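Local coordinates for protein endo-1,4-beta-xylanase (Uncultured bacterium, PDB 7AX7) that cleaves acetyl groups from acetylated xylan with the aid of a bound cobalt(II) ion, as the CE4 esterase domain of a multidomain xylanase, at residues 3-7 against 185-189; 14-18 against 154-158; 22-26 against 51-57; 74-78 against 109-115; 96-101 against 114-120. The contacts are given in a common frame with arbitrary orientation. Residues are numbered along the deposited sequence.

Contact 1: 3-7 against 185-189; sequences EKLIA and LFEKK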
# COMPACT_ATOMS: atom_id res chain seq x y z
N GLU A 3 -3.06 7.16 -21.30
CA GLU A 3 -2.76 7.34 -19.89
C GLU A 3 -1.75 6.30 -19.41
O GLU A 3 -1.82 5.13 -19.79
CB GLU A 3 -4.04 7.24 -19.05
CG GLU A 3 -4.49 8.55 -18.37
CD GLU A 3 -5.76 8.40 -17.52
OE1 GLU A 3 -6.31 9.43 -17.07
OE2 GLU A 3 -6.22 7.25 -17.31
N LYS A 4 -0.80 6.74 -18.59
CA LYS A 4 0.22 5.88 -18.00
C LYS A 4 0.02 5.91 -16.49
O LYS A 4 0.18 6.96 -15.87
CB LYS A 4 1.63 6.35 -18.36
CG LYS A 4 1.91 6.39 -19.84
CD LYS A 4 3.24 7.08 -20.15
CE LYS A 4 3.52 7.06 -21.66
NZ LYS A 4 2.45 7.73 -22.48
N LEU A 5 -0.33 4.76 -15.91
CA LEU A 5 -0.81 4.71 -14.54
C LEU A 5 0.28 4.21 -13.60
O LEU A 5 1.01 3.26 -13.92
CB LEU A 5 -2.04 3.80 -14.42
CG LEU A 5 -3.22 4.15 -15.32
CD1 LEU A 5 -4.42 3.25 -14.98
CD2 LEU A 5 -3.60 5.64 -15.20
N ILE A 6 0.39 4.85 -12.43
CA ILE A 6 1.27 4.42 -11.35
C ILE A 6 0.47 4.36 -10.06
O ILE A 6 -0.34 5.26 -9.78
CB ILE A 6 2.50 5.34 -11.18
CG1 ILE A 6 3.42 5.24 -12.39
CG2 ILE A 6 3.32 4.90 -9.99
CD1 ILE A 6 4.29 4.00 -12.37
N ALA A 7 0.71 3.32 -9.27
CA ALA A 7 0.02 3.14 -8.00
C ALA A 7 1.07 3.22 -6.90
O ALA A 7 1.77 2.24 -6.64
CB ALA A 7 -0.74 1.81 -7.96
N LEU A 185 -6.40 1.54 -10.33
CA LEU A 185 -5.50 0.93 -11.30
C LEU A 185 -6.19 -0.20 -12.06
O LEU A 185 -6.18 -0.24 -13.30
CB LEU A 185 -4.23 0.43 -10.61
CG LEU A 185 -3.31 -0.45 -11.46
CD1 LEU A 185 -2.77 0.32 -12.68
CD2 LEU A 185 -2.18 -1.00 -10.60
N PHE A 186 -6.78 -1.15 -11.32
CA PHE A 186 -7.43 -2.27 -12.00
C PHE A 186 -8.69 -1.82 -12.73
O PHE A 186 -8.93 -2.25 -13.87
CB PHE A 186 -7.73 -3.38 -10.99
CG PHE A 186 -6.52 -4.18 -10.61
CD1 PHE A 186 -6.06 -5.21 -11.41
CD2 PHE A 186 -5.81 -3.88 -9.45
CE1 PHE A 186 -4.94 -5.94 -11.07
CE2 PHE A 186 -4.68 -4.61 -9.10
CZ PHE A 186 -4.25 -5.64 -9.91
N GLU A 187 -9.49 -0.96 -12.12
CA GLU A 187 -10.69 -0.46 -12.78
C GLU A 187 -10.35 0.16 -14.14
O GLU A 187 -10.98 -0.14 -15.15
CB GLU A 187 -11.40 0.56 -11.88
CG GLU A 187 -12.86 0.86 -12.26
CD GLU A 187 -12.98 1.74 -13.50
OE1 GLU A 187 -13.90 1.49 -14.31
OE2 GLU A 187 -12.16 2.68 -13.66
N LYS A 188 -9.34 1.04 -14.17
CA LYS A 188 -9.08 1.80 -15.38
C LYS A 188 -8.41 0.95 -16.46
O LYS A 188 -8.59 1.22 -17.66
CB LYS A 188 -8.23 3.04 -15.06
CG LYS A 188 -8.98 4.11 -14.26
CD LYS A 188 -8.05 5.27 -13.87
CE LYS A 188 -8.75 6.33 -13.00
NZ LYS A 188 -9.76 7.16 -13.73
N LYS A 189 -7.67 -0.09 -16.07
CA LYS A 189 -7.12 -1.01 -17.06
C LYS A 189 -8.11 -2.08 -17.49
O LYS A 189 -7.79 -2.87 -18.39
CB LYS A 189 -5.84 -1.68 -16.53
CG LYS A 189 -4.64 -0.74 -16.30
CD LYS A 189 -4.20 -0.09 -17.61
CE LYS A 189 -2.90 0.68 -17.44
NZ LYS A 189 -2.55 1.44 -18.68
O HOH W 1 -4.33 3.53 -18.96
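Strand 4-7 and the helical residues 185-189 run almost antiparallel, at 161° between their N-to-C directions, with axes 9.8 Å apart at their closest. That spacing leaves room for a single layer of side chains, and the backbones come nearest where the CA atoms of Ala-7 and Leu-185 lie 6.8 Å apart. Leu-5 and Ala-7 point toward the helix, whereas Lys-4 and Ile-6 point away. Leu-185 reaches both inward residues: its CD1 lies 4.0 Å from Leu-5 CB and its CD2 4.1 Å from Ala-7 CB. One helical turn on from Leu-185, Lys-188 CB and Lys-189 CE lie 3.8 and 3.9 Å from Leu-5 CD1. Lys-189 NZ is 3.9 Å from Glu-3 O, too far for a direct bond, so a water spans the gap, 2.8 Å from Lys-189 NZ and 3.1 Å from Glu-3 O. The ammonium also forms a salt bridge with Asp-146, whose carboxylate accepts from Leu-5 N as well. Such apolar helix-on-strand packing, with charged groups at its edge, here joins the late helix 182-189 to the first strand of the distorted (β/α) barrel of the NodB family.

Contact 2: 14-18 against 154-158; sequences PSSTT and DFQGN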
# COMPACT_ATOMS: atom_id res chain seq x y z
N PRO A 14 -1.41 3.03 10.07
CA PRO A 14 -1.06 4.45 10.14
C PRO A 14 -0.06 4.73 11.25
O PRO A 14 -0.02 4.00 12.25
CB PRO A 14 -2.40 5.14 10.45
CG PRO A 14 -3.47 4.03 10.43
CD PRO A 14 -2.71 2.76 10.69
N SER A 15 0.74 5.77 11.06
CA SER A 15 1.64 6.30 12.07
C SER A 15 1.62 7.81 11.95
O SER A 15 1.03 8.38 11.03
CB SER A 15 3.06 5.76 11.91
OG SER A 15 3.68 6.31 10.75
N SER A 16 2.30 8.48 12.90
CA SER A 16 2.40 9.93 12.80
C SER A 16 3.13 10.33 11.53
O SER A 16 2.85 11.38 10.95
CB SER A 16 3.08 10.50 14.04
OG SER A 16 4.47 10.25 14.01
N THR A 17 4.05 9.48 11.05
CA THR A 17 4.72 9.76 9.79
C THR A 17 3.72 9.81 8.65
O THR A 17 3.87 10.62 7.72
CB THR A 17 5.80 8.71 9.53
OG1 THR A 17 6.77 8.74 10.59
CG2 THR A 17 6.49 8.97 8.19
N THR A 18 2.69 8.96 8.70
CA THR A 18 1.63 9.00 7.70
C THR A 18 1.14 10.42 7.44
O THR A 18 0.90 10.80 6.29
CB THR A 18 0.45 8.13 8.14
OG1 THR A 18 0.88 6.77 8.34
CG2 THR A 18 -0.66 8.16 7.07
N ASP A 154 5.29 3.67 5.43
CA ASP A 154 5.03 4.80 6.32
C ASP A 154 4.92 4.34 7.77
O ASP A 154 4.05 4.80 8.53
CB ASP A 154 3.79 5.58 5.88
CG ASP A 154 2.49 4.77 5.96
OD1 ASP A 154 2.53 3.53 5.81
OD2 ASP A 154 1.44 5.39 6.18
N PHE A 155 5.79 3.42 8.19
CA PHE A 155 5.92 3.15 9.62
C PHE A 155 6.47 4.39 10.33
O PHE A 155 7.07 5.28 9.71
CB PHE A 155 6.81 1.93 9.87
CG PHE A 155 8.20 2.04 9.31
CD1 PHE A 155 9.16 2.82 9.95
CD2 PHE A 155 8.56 1.35 8.17
CE1 PHE A 155 10.46 2.92 9.44
CE2 PHE A 155 9.85 1.45 7.65
CZ PHE A 155 10.80 2.23 8.29
N GLN A 156 6.25 4.45 11.64
CA GLN A 156 6.68 5.61 12.41
C GLN A 156 8.18 5.85 12.24
O GLN A 156 8.98 4.92 12.38
CB GLN A 156 6.36 5.41 13.90
CG GLN A 156 6.85 6.56 14.78
CD GLN A 156 6.30 7.91 14.32
OE1 GLN A 156 5.16 8.01 13.88
NE2 GLN A 156 7.12 8.96 14.42
N GLY A 157 8.55 7.09 11.94
CA GLY A 157 9.95 7.46 11.88
C GLY A 157 10.60 7.36 10.51
O GLY A 157 11.78 7.71 10.38
N ASN A 158 9.87 6.90 9.48
CA ASN A 158 10.47 6.73 8.15
C ASN A 158 10.54 8.07 7.41
O ASN A 158 10.04 8.26 6.29
CB ASN A 158 9.70 5.68 7.35
CG ASN A 158 10.53 5.13 6.22
OD1 ASN A 158 11.76 5.20 6.27
ND2 ASN A 158 9.88 4.57 5.20
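A capping box starts helix 16-28, and the loop after strand 148-153 docks on it. In the box, Ser-15 N donates to Thr-18 OG1 (2.9 Å), while the reciprocal bond from Thr-18 N to Ser-15 OG is weak at 3.5 Å. Each capping hydroxyl spends its own proton on the loop: Ser-15 OG donates to Asp-154 O (2.7 Å), and Thr-18 OG1 donates to Asp-154 OD2 (2.6 Å). Asp-154 thus satisfies both side chains of the box, one through its backbone and one through its carboxylate. Further along, residues 155-158 form a type II turn closed by Asn-158 N to Phe-155 O (3.2 Å), with Gly-157 at its positive-phi corner. The side chain of Asn-158 is turned elsewhere, its amide donating to the backbone of His-153 and Asp-126. Gln-156 OE1 receives a very short bond from Ser-16 OG (2.3 Å) and a weak one from Thr-17 N (3.4 Å). The site is close to the metal centre: cis-Pro-14 ends the family's TFDDGP signature, which contains the cobalt ligand Asp-12, and Phe-155 touches that aspartate. The corner of the turn is held as well: Gly-157 N donates to Thr-17 OG1 at 2.8 Å.

Contact 3: 22-26 against 51-57; sequences LDILE and RQVRMGC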
# COMPACT_ATOMS: atom_id res chain seq x y z
N LEU A 22 0.74 12.36 3.93
CA LEU A 22 -0.52 12.94 3.45
C LEU A 22 -0.35 14.41 3.08
O LEU A 22 -0.90 14.86 2.07
CB LEU A 22 -1.60 12.78 4.52
CG LEU A 22 -2.06 11.35 4.82
CD1 LEU A 22 -3.01 11.40 5.99
CD2 LEU A 22 -2.71 10.69 3.59
N ASP A 23 0.36 15.17 3.91
CA ASP A 23 0.62 16.57 3.60
C ASP A 23 1.18 16.71 2.19
O ASP A 23 0.77 17.58 1.43
CB ASP A 23 1.59 17.17 4.61
CG ASP A 23 0.97 17.37 5.98
OD1 ASP A 23 -0.27 17.29 6.11
OD2 ASP A 23 1.74 17.61 6.94
N ILE A 24 2.12 15.82 1.83
CA ILE A 24 2.76 15.89 0.52
C ILE A 24 1.79 15.44 -0.57
O ILE A 24 1.67 16.09 -1.62
CB ILE A 24 4.05 15.05 0.53
CG1 ILE A 24 5.10 15.70 1.44
CG2 ILE A 24 4.57 14.82 -0.89
CD1 ILE A 24 6.21 14.72 1.89
N LEU A 25 1.11 14.32 -0.36
CA LEU A 25 0.11 13.88 -1.33
C LEU A 25 -0.93 14.96 -1.58
O LEU A 25 -1.31 15.21 -2.72
CB LEU A 25 -0.55 12.58 -0.86
CG LEU A 25 0.34 11.34 -0.68
CD1 LEU A 25 -0.50 10.18 -0.17
CD2 LEU A 25 1.05 10.95 -1.99
N GLU A 26 -1.40 15.62 -0.52
CA GLU A 26 -2.38 16.68 -0.69
C GLU A 26 -1.81 17.84 -1.49
O GLU A 26 -2.48 18.40 -2.37
CB GLU A 26 -2.89 17.16 0.67
CG GLU A 26 -3.93 18.27 0.61
CD GLU A 26 -4.43 18.68 1.99
OE1 GLU A 26 -3.66 18.53 2.97
OE2 GLU A 26 -5.59 19.13 2.11
N ARG A 51 -8.70 11.31 7.63
CA ARG A 51 -8.12 12.17 6.60
C ARG A 51 -7.75 11.37 5.35
O ARG A 51 -7.94 11.85 4.23
CB ARG A 51 -6.90 12.91 7.16
CG ARG A 51 -6.26 13.90 6.20
CD ARG A 51 -4.98 14.52 6.76
NE ARG A 51 -4.32 15.38 5.77
CZ ARG A 51 -3.07 15.81 5.86
NH1 ARG A 51 -2.31 15.47 6.90
NH2 ARG A 51 -2.56 16.57 4.90
N GLN A 52 -7.24 10.15 5.52
CA GLN A 52 -6.98 9.31 4.35
C GLN A 52 -8.26 9.13 3.52
O GLN A 52 -8.24 9.27 2.29
CB GLN A 52 -6.42 7.95 4.79
CG GLN A 52 -4.97 8.00 5.29
CD GLN A 52 -4.52 6.71 5.98
OE1 GLN A 52 -5.25 6.14 6.79
NE2 GLN A 52 -3.32 6.25 5.65
N VAL A 53 -9.38 8.84 4.19
CA VAL A 53 -10.63 8.66 3.45
C VAL A 53 -11.07 9.99 2.82
O VAL A 53 -11.50 10.02 1.66
CB VAL A 53 -11.71 8.05 4.36
CG1 VAL A 53 -13.06 8.08 3.66
CG2 VAL A 53 -11.34 6.60 4.74
N ARG A 54 -10.94 11.10 3.55
CA ARG A 54 -11.33 12.39 2.98
C ARG A 54 -10.57 12.68 1.69
O ARG A 54 -11.15 13.21 0.73
CB ARG A 54 -11.09 13.53 3.97
CG ARG A 54 -12.14 13.59 5.09
CD ARG A 54 -12.19 14.98 5.75
NE ARG A 54 -10.90 15.47 6.25
CZ ARG A 54 -10.34 15.09 7.40
NH1 ARG A 54 -10.93 14.20 8.18
NH2 ARG A 54 -9.17 15.60 7.76
N MET A 55 -9.29 12.35 1.64
CA MET A 55 -8.46 12.60 0.48
C MET A 55 -8.62 11.55 -0.61
O MET A 55 -7.89 11.59 -1.61
CB MET A 55 -6.99 12.68 0.90
CG MET A 55 -6.65 13.92 1.70
SD MET A 55 -5.02 13.85 2.45
CE MET A 55 -3.96 13.36 1.06
N GLY A 56 -9.53 10.60 -0.45
CA GLY A 56 -9.69 9.58 -1.46
C GLY A 56 -8.53 8.62 -1.57
O GLY A 56 -8.35 8.00 -2.62
N CYS A 57 -7.71 8.50 -0.53
CA CYS A 57 -6.68 7.47 -0.51
C CYS A 57 -7.32 6.15 -0.12
O CYS A 57 -8.21 6.12 0.74
CB CYS A 57 -5.55 7.82 0.46
SG CYS A 57 -4.58 9.28 -0.02
O HOH W 2 -6.49 17.03 4.18
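Leu-22, Arg-51 and Met-55 account for most of the buried surface here, and they illustrate how one contact can be apolar within and ionic at its margin. Leu-22 points toward residues 51-57 and serves both characters. Its CB lies over one face of the Arg-51 guanidinium, 3.6 Å from CZ, while its CD2 meets Gln-52 CG and Met-55 CE, each at 3.9 Å. Arg-51 is stretched, with its first three side-chain torsions all t, and so carries its charge across to the other helix. There NH2 and NH1 both donate to Asp-23 OD1 (2.7 and 2.8 Å), and NH2 also donates to Glu-26 OE1 (3.0 Å), giving a salt-bridge network in which both carboxylates approach the edge of the guanidinium. A water accepts from Arg-51 NE at 3.2 Å and donates weakly to Glu-26 OE2 at 3.1 Å. The two helices, 16-28 and 46-54, belong to successive β-α-β units, and strand 33-36 contributes Phe-34, which touches Leu-22, Leu-25, Gln-52 and Cys-57 beneath them. Met-55 brings its methyl group CE against residues 22-26 of helix 16-28, 3.6 Å from Leu-22 O and 4.0 Å from Leu-25 CB. Just beyond it, Gly-56 takes positive phi in a Schellman motif, with Cys-57 N bonded to Gln-52 O (3.0 Å). The chain thereby turns Cys-57 toward the helix, where SG lies 4.2 Å from Leu-25 CD1.

Contact 4: 74-78 against 109-115; sequences AQNIR and TMYQNID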
# COMPACT_ATOMS: atom_id res chain seq x y z
N ALA A 74 -4.19 -21.89 9.37
CA ALA A 74 -5.25 -21.36 8.52
C ALA A 74 -6.22 -20.50 9.32
O ALA A 74 -6.60 -19.41 8.88
CB ALA A 74 -6.01 -22.50 7.84
N GLN A 75 -6.63 -20.99 10.50
CA GLN A 75 -7.60 -20.27 11.32
C GLN A 75 -7.06 -18.91 11.74
O GLN A 75 -7.76 -17.90 11.68
CB GLN A 75 -7.97 -21.09 12.56
CG GLN A 75 -8.67 -22.43 12.29
CD GLN A 75 -7.80 -23.47 11.57
OE1 GLN A 75 -6.58 -23.59 11.81
NE2 GLN A 75 -8.44 -24.25 10.68
N ASN A 76 -5.80 -18.88 12.19
CA ASN A 76 -5.23 -17.62 12.65
C ASN A 76 -5.06 -16.63 11.50
O ASN A 76 -5.29 -15.43 11.68
CB ASN A 76 -3.91 -17.89 13.37
CG ASN A 76 -4.12 -18.31 14.82
OD1 ASN A 76 -5.16 -18.02 15.41
ND2 ASN A 76 -3.14 -19.00 15.39
N ILE A 77 -4.67 -17.12 10.32
CA ILE A 77 -4.65 -16.27 9.13
C ILE A 77 -6.02 -15.65 8.91
O ILE A 77 -6.15 -14.43 8.75
CB ILE A 77 -4.18 -17.07 7.90
CG1 ILE A 77 -2.68 -17.40 8.01
CG2 ILE A 77 -4.43 -16.31 6.61
CD1 ILE A 77 -2.21 -18.38 6.97
N ARG A 78 -7.08 -16.46 8.92
CA ARG A 78 -8.41 -15.92 8.66
C ARG A 78 -8.82 -14.89 9.71
O ARG A 78 -9.41 -13.86 9.37
CB ARG A 78 -9.44 -17.05 8.58
CG ARG A 78 -9.26 -17.99 7.39
CD ARG A 78 -10.41 -19.01 7.33
NE ARG A 78 -10.35 -19.81 6.11
CZ ARG A 78 -10.77 -19.38 4.92
NH1 ARG A 78 -11.27 -18.16 4.78
NH2 ARG A 78 -10.68 -20.18 3.86
N THR A 109 -0.72 -22.05 2.32
CA THR A 109 -1.76 -21.89 3.33
C THR A 109 -2.37 -20.49 3.27
O THR A 109 -3.60 -20.35 3.33
CB THR A 109 -1.18 -22.20 4.71
OG1 THR A 109 -0.67 -23.54 4.70
CG2 THR A 109 -2.24 -22.09 5.81
N MET A 110 -1.54 -19.46 3.11
CA MET A 110 -2.06 -18.10 2.97
C MET A 110 -2.97 -17.97 1.75
O MET A 110 -4.09 -17.46 1.85
CB MET A 110 -0.91 -17.09 2.90
CG MET A 110 -0.21 -16.90 4.22
SD MET A 110 1.34 -16.02 4.10
CE MET A 110 0.72 -14.37 3.73
N TYR A 111 -2.49 -18.42 0.59
CA TYR A 111 -3.31 -18.31 -0.62
C TYR A 111 -4.64 -19.04 -0.48
O TYR A 111 -5.65 -18.59 -1.04
CB TYR A 111 -2.54 -18.86 -1.82
CG TYR A 111 -1.56 -17.91 -2.48
CD1 TYR A 111 -2.00 -16.72 -3.08
CD2 TYR A 111 -0.21 -18.22 -2.55
CE1 TYR A 111 -1.10 -15.86 -3.70
CE2 TYR A 111 0.69 -17.37 -3.17
CZ TYR A 111 0.24 -16.20 -3.74
OH TYR A 111 1.15 -15.37 -4.35
N GLN A 112 -4.67 -20.17 0.23
CA GLN A 112 -5.90 -20.93 0.42
C GLN A 112 -6.87 -20.25 1.37
O GLN A 112 -8.07 -20.58 1.36
CB GLN A 112 -5.57 -22.34 0.95
CG GLN A 112 -4.74 -23.22 0.00
CD GLN A 112 -4.13 -24.44 0.70
OE1 GLN A 112 -4.37 -24.68 1.88
NE2 GLN A 112 -3.32 -25.21 -0.04
N ASN A 113 -6.40 -19.33 2.21
CA ASN A 113 -7.21 -18.83 3.31
C ASN A 113 -7.33 -17.32 3.33
O ASN A 113 -7.73 -16.76 4.36
CB ASN A 113 -6.65 -19.33 4.65
CG ASN A 113 -6.96 -20.81 4.87
OD1 ASN A 113 -8.10 -21.16 5.14
ND2 ASN A 113 -5.95 -21.67 4.72
N ILE A 114 -6.99 -16.65 2.23
CA ILE A 114 -7.12 -15.20 2.10
C ILE A 114 -7.92 -14.93 0.84
O ILE A 114 -7.55 -15.38 -0.25
CB ILE A 114 -5.75 -14.50 2.07
CG1 ILE A 114 -5.03 -14.72 3.41
CG2 ILE A 114 -5.90 -13.00 1.77
CD1 ILE A 114 -3.64 -14.14 3.47
N ASP A 115 -9.03 -14.21 0.99
CA ASP A 115 -10.03 -13.98 -0.05
C ASP A 115 -9.84 -12.67 -0.79
O ASP A 115 -10.70 -12.30 -1.61
CB ASP A 115 -11.43 -14.02 0.58
CG ASP A 115 -11.76 -15.39 1.15
OD1 ASP A 115 -11.42 -16.39 0.49
OD2 ASP A 115 -12.34 -15.46 2.26
O HOH W 3 -10.36 -19.02 0.83
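Helix-on-helix packing joins the start of helix 74-92 to the short helix 108-113; the local axes of the two cross at -56° and approach to 9.4 Å. Both belong to the NodB-type fold, in a region far from the chain's centre. Ile-77, with m and t torsions, spreads its two arms over different partners: CD1 lies 3.7 Å from Met-110 CG and 3.9 Å from Thr-109 CG2, whereas CG2 lies 3.6 Å from Ile-114 CG1. Asn-113 adopts chi1 near -74° and chi2 near -73°, which folds the amide back so that ND2 donates to Thr-109 O (3.0 Å) in its own helix. Its OD1 is thereby presented to Arg-78 NE, which makes a weak hydrogen bond at 2.8 Å. Ala-74 CB lies 3.2 Å from Asn-113 ND2. Arg-78 begins m, t, t and then twists at chi4 (-79°), which lays the guanidinium with one face over Asn-113 CA. Arg-78 NH1 makes a long salt bridge with Asp-115 OD2 (3.8 Å), while Arg-78 NH2 donates to a water at 3.3 Å that sits 2.9 Å from Asp-115 OD1 and 2.8 Å from Gln-112 O.

Contact 5: 96-101 against 114-120; sequences VKFFRP and IDYPFIQ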
# COMPACT_ATOMS: atom_id res chain seq x y z
N VAL A 96 -12.00 -2.93 2.71
CA VAL A 96 -10.74 -3.44 2.17
C VAL A 96 -11.00 -4.19 0.87
O VAL A 96 -11.95 -4.97 0.77
CB VAL A 96 -10.06 -4.33 3.22
CG1 VAL A 96 -8.99 -5.21 2.59
CG2 VAL A 96 -9.47 -3.45 4.33
N LYS A 97 -10.18 -3.92 -0.15
CA LYS A 97 -10.23 -4.68 -1.39
C LYS A 97 -8.96 -5.44 -1.70
O LYS A 97 -8.98 -6.32 -2.57
CB LYS A 97 -10.53 -3.75 -2.58
CG LYS A 97 -11.84 -3.00 -2.49
CD LYS A 97 -13.01 -3.95 -2.34
CE LYS A 97 -14.31 -3.33 -2.86
NZ LYS A 97 -14.70 -2.08 -2.15
N PHE A 98 -7.85 -5.13 -1.03
CA PHE A 98 -6.56 -5.72 -1.36
C PHE A 98 -5.81 -6.08 -0.09
O PHE A 98 -6.02 -5.49 0.98
CB PHE A 98 -5.75 -4.76 -2.23
CG PHE A 98 -6.37 -4.52 -3.56
CD1 PHE A 98 -6.17 -5.43 -4.60
CD2 PHE A 98 -7.18 -3.42 -3.78
CE1 PHE A 98 -6.77 -5.23 -5.85
CE2 PHE A 98 -7.78 -3.19 -5.02
CZ PHE A 98 -7.58 -4.10 -6.06
N PHE A 99 -4.94 -7.07 -0.22
CA PHE A 99 -4.06 -7.55 0.84
C PHE A 99 -2.62 -7.52 0.35
O PHE A 99 -2.33 -7.90 -0.79
CB PHE A 99 -4.45 -8.98 1.26
CG PHE A 99 -3.41 -9.68 2.10
CD1 PHE A 99 -3.17 -9.29 3.41
CD2 PHE A 99 -2.70 -10.77 1.58
CE1 PHE A 99 -2.24 -9.96 4.19
CE2 PHE A 99 -1.76 -11.44 2.36
CZ PHE A 99 -1.53 -11.03 3.67
N ARG A 100 -1.72 -7.06 1.21
CA ARG A 100 -0.29 -7.20 0.94
C ARG A 100 0.36 -8.00 2.06
O ARG A 100 0.26 -7.59 3.23
CB ARG A 100 0.39 -5.85 0.77
CG ARG A 100 1.88 -5.97 0.50
CD ARG A 100 2.47 -4.57 0.34
NE ARG A 100 2.46 -4.13 -1.04
CZ ARG A 100 2.32 -2.86 -1.42
NH1 ARG A 100 2.16 -1.90 -0.52
NH2 ARG A 100 2.33 -2.57 -2.70
N PRO A 101 1.01 -9.12 1.77
CA PRO A 101 1.55 -9.98 2.83
C PRO A 101 2.73 -9.33 3.54
O PRO A 101 3.63 -8.78 2.89
CB PRO A 101 1.98 -11.24 2.06
CG PRO A 101 2.19 -10.80 0.66
CD PRO A 101 1.16 -9.71 0.43
N ILE A 114 -6.99 -16.65 2.23
CA ILE A 114 -7.12 -15.20 2.10
C ILE A 114 -7.92 -14.93 0.84
O ILE A 114 -7.55 -15.38 -0.25
CB ILE A 114 -5.75 -14.50 2.07
CG1 ILE A 114 -5.03 -14.72 3.41
CG2 ILE A 114 -5.90 -13.00 1.77
CD1 ILE A 114 -3.64 -14.14 3.47
N ASP A 115 -9.03 -14.21 0.99
CA ASP A 115 -10.03 -13.98 -0.05
C ASP A 115 -9.84 -12.67 -0.79
O ASP A 115 -10.70 -12.30 -1.61
CB ASP A 115 -11.43 -14.02 0.58
CG ASP A 115 -11.76 -15.39 1.15
OD1 ASP A 115 -11.42 -16.39 0.49
OD2 ASP A 115 -12.34 -15.46 2.26
N TYR A 116 -8.77 -11.95 -0.53
CA TYR A 116 -8.50 -10.73 -1.27
C TYR A 116 -7.38 -10.97 -2.28
O TYR A 116 -6.53 -11.84 -2.08
CB TYR A 116 -8.08 -9.59 -0.33
CG TYR A 116 -9.10 -9.25 0.73
CD1 TYR A 116 -10.24 -8.52 0.41
CD2 TYR A 116 -8.91 -9.62 2.05
CE1 TYR A 116 -11.17 -8.18 1.37
CE2 TYR A 116 -9.84 -9.29 3.03
CZ TYR A 116 -10.96 -8.57 2.68
OH TYR A 116 -11.88 -8.25 3.65
N PRO A 117 -7.35 -10.20 -3.37
CA PRO A 117 -6.18 -10.25 -4.26
C PRO A 117 -4.91 -9.86 -3.50
O PRO A 117 -4.90 -8.92 -2.70
CB PRO A 117 -6.52 -9.22 -5.35
CG PRO A 117 -8.02 -9.06 -5.29
CD PRO A 117 -8.38 -9.26 -3.85
N PHE A 118 -3.85 -10.61 -3.78
CA PHE A 118 -2.53 -10.34 -3.21
C PHE A 118 -1.80 -9.29 -4.04
O PHE A 118 -1.73 -9.39 -5.27
CB PHE A 118 -1.69 -11.63 -3.18
CG PHE A 118 -2.08 -12.62 -2.10
CD1 PHE A 118 -3.38 -13.11 -2.02
CD2 PHE A 118 -1.14 -13.07 -1.18
CE1 PHE A 118 -3.74 -14.03 -1.04
CE2 PHE A 118 -1.49 -13.98 -0.19
CZ PHE A 118 -2.79 -14.46 -0.13
N ILE A 119 -1.19 -8.32 -3.36
CA ILE A 119 -0.43 -7.26 -4.02
C ILE A 119 1.02 -7.33 -3.55
O ILE A 119 1.29 -7.42 -2.34
CB ILE A 119 -1.02 -5.87 -3.73
CG1 ILE A 119 -2.46 -5.79 -4.26
CG2 ILE A 119 -0.13 -4.79 -4.34
CD1 ILE A 119 -2.59 -6.09 -5.75
N GLN A 120 1.95 -7.31 -4.49
CA GLN A 120 3.35 -7.11 -4.13
C GLN A 120 3.81 -5.72 -4.60
O GLN A 120 3.79 -4.77 -3.82
CB GLN A 120 4.23 -8.20 -4.74
CG GLN A 120 5.70 -8.03 -4.41
CD GLN A 120 6.55 -9.15 -4.98
OE1 GLN A 120 6.15 -10.31 -4.97
NE2 GLN A 120 7.71 -8.79 -5.49
O HOH W 4 -13.63 -6.16 2.70
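A single parallel β bridge, Phe-99 with Phe-118, centres this buried contact. Because Phe-98 and Arg-100 also bond to the backbone of Ser-61, residues 96-101 link strand 58-61 to strand 118-123 in the barrel. Val-96 opens with a CH-π contact, its CG1 3.9 Å from the Tyr-116 ring centroid, and a water joins Val-96 O to Tyr-116 OH, which also bonds Ser-85. Lys-97 turns away, but its O lies 3.3 Å from Pro-117 CD. Phe-98 CD1 packs on Ile-119 CG1 (3.7 Å). Phe-99 makes the bridge: its N donates to Pro-117 O (3.1 Å) and its O accepts from Ile-119 N (2.8 Å), while its ring edge meets the face of Phe-118 in a T-shaped stack. Arg-100, near the cobalt, donates from NH2 to Gln-120 O (2.9 Å) and also binds Thr-9 and Asp-11; its carbonyl bonds the metal ligand His-62. Last, Pro-101 CD lies 3.6 Å from Ile-119 O.

In the fold
Contact 1, between the first strand and helix 182-189, spans the other four along the chain, and contact 2 likewise encloses contacts 3, 4 and 5. Contacts 2 and 3 share helix 16-28 and touch through Thr-18 and Gln-52, their centres 14 Å apart. Contacts 4 and 5 interleave in sequence, share Ile-114 and Asp-115, and lie 11 Å apart between centres, across the chain's centre from contact 3. Contact 1 reaches contact 5 through Phe-186, which packs on Phe-98 and Ile-119. Early and late segments thus meet around one parallel sheet; contacts 2 and 5, 21 Å apart between centres, each bring a side chain to about 7 Å from the cobalt ion.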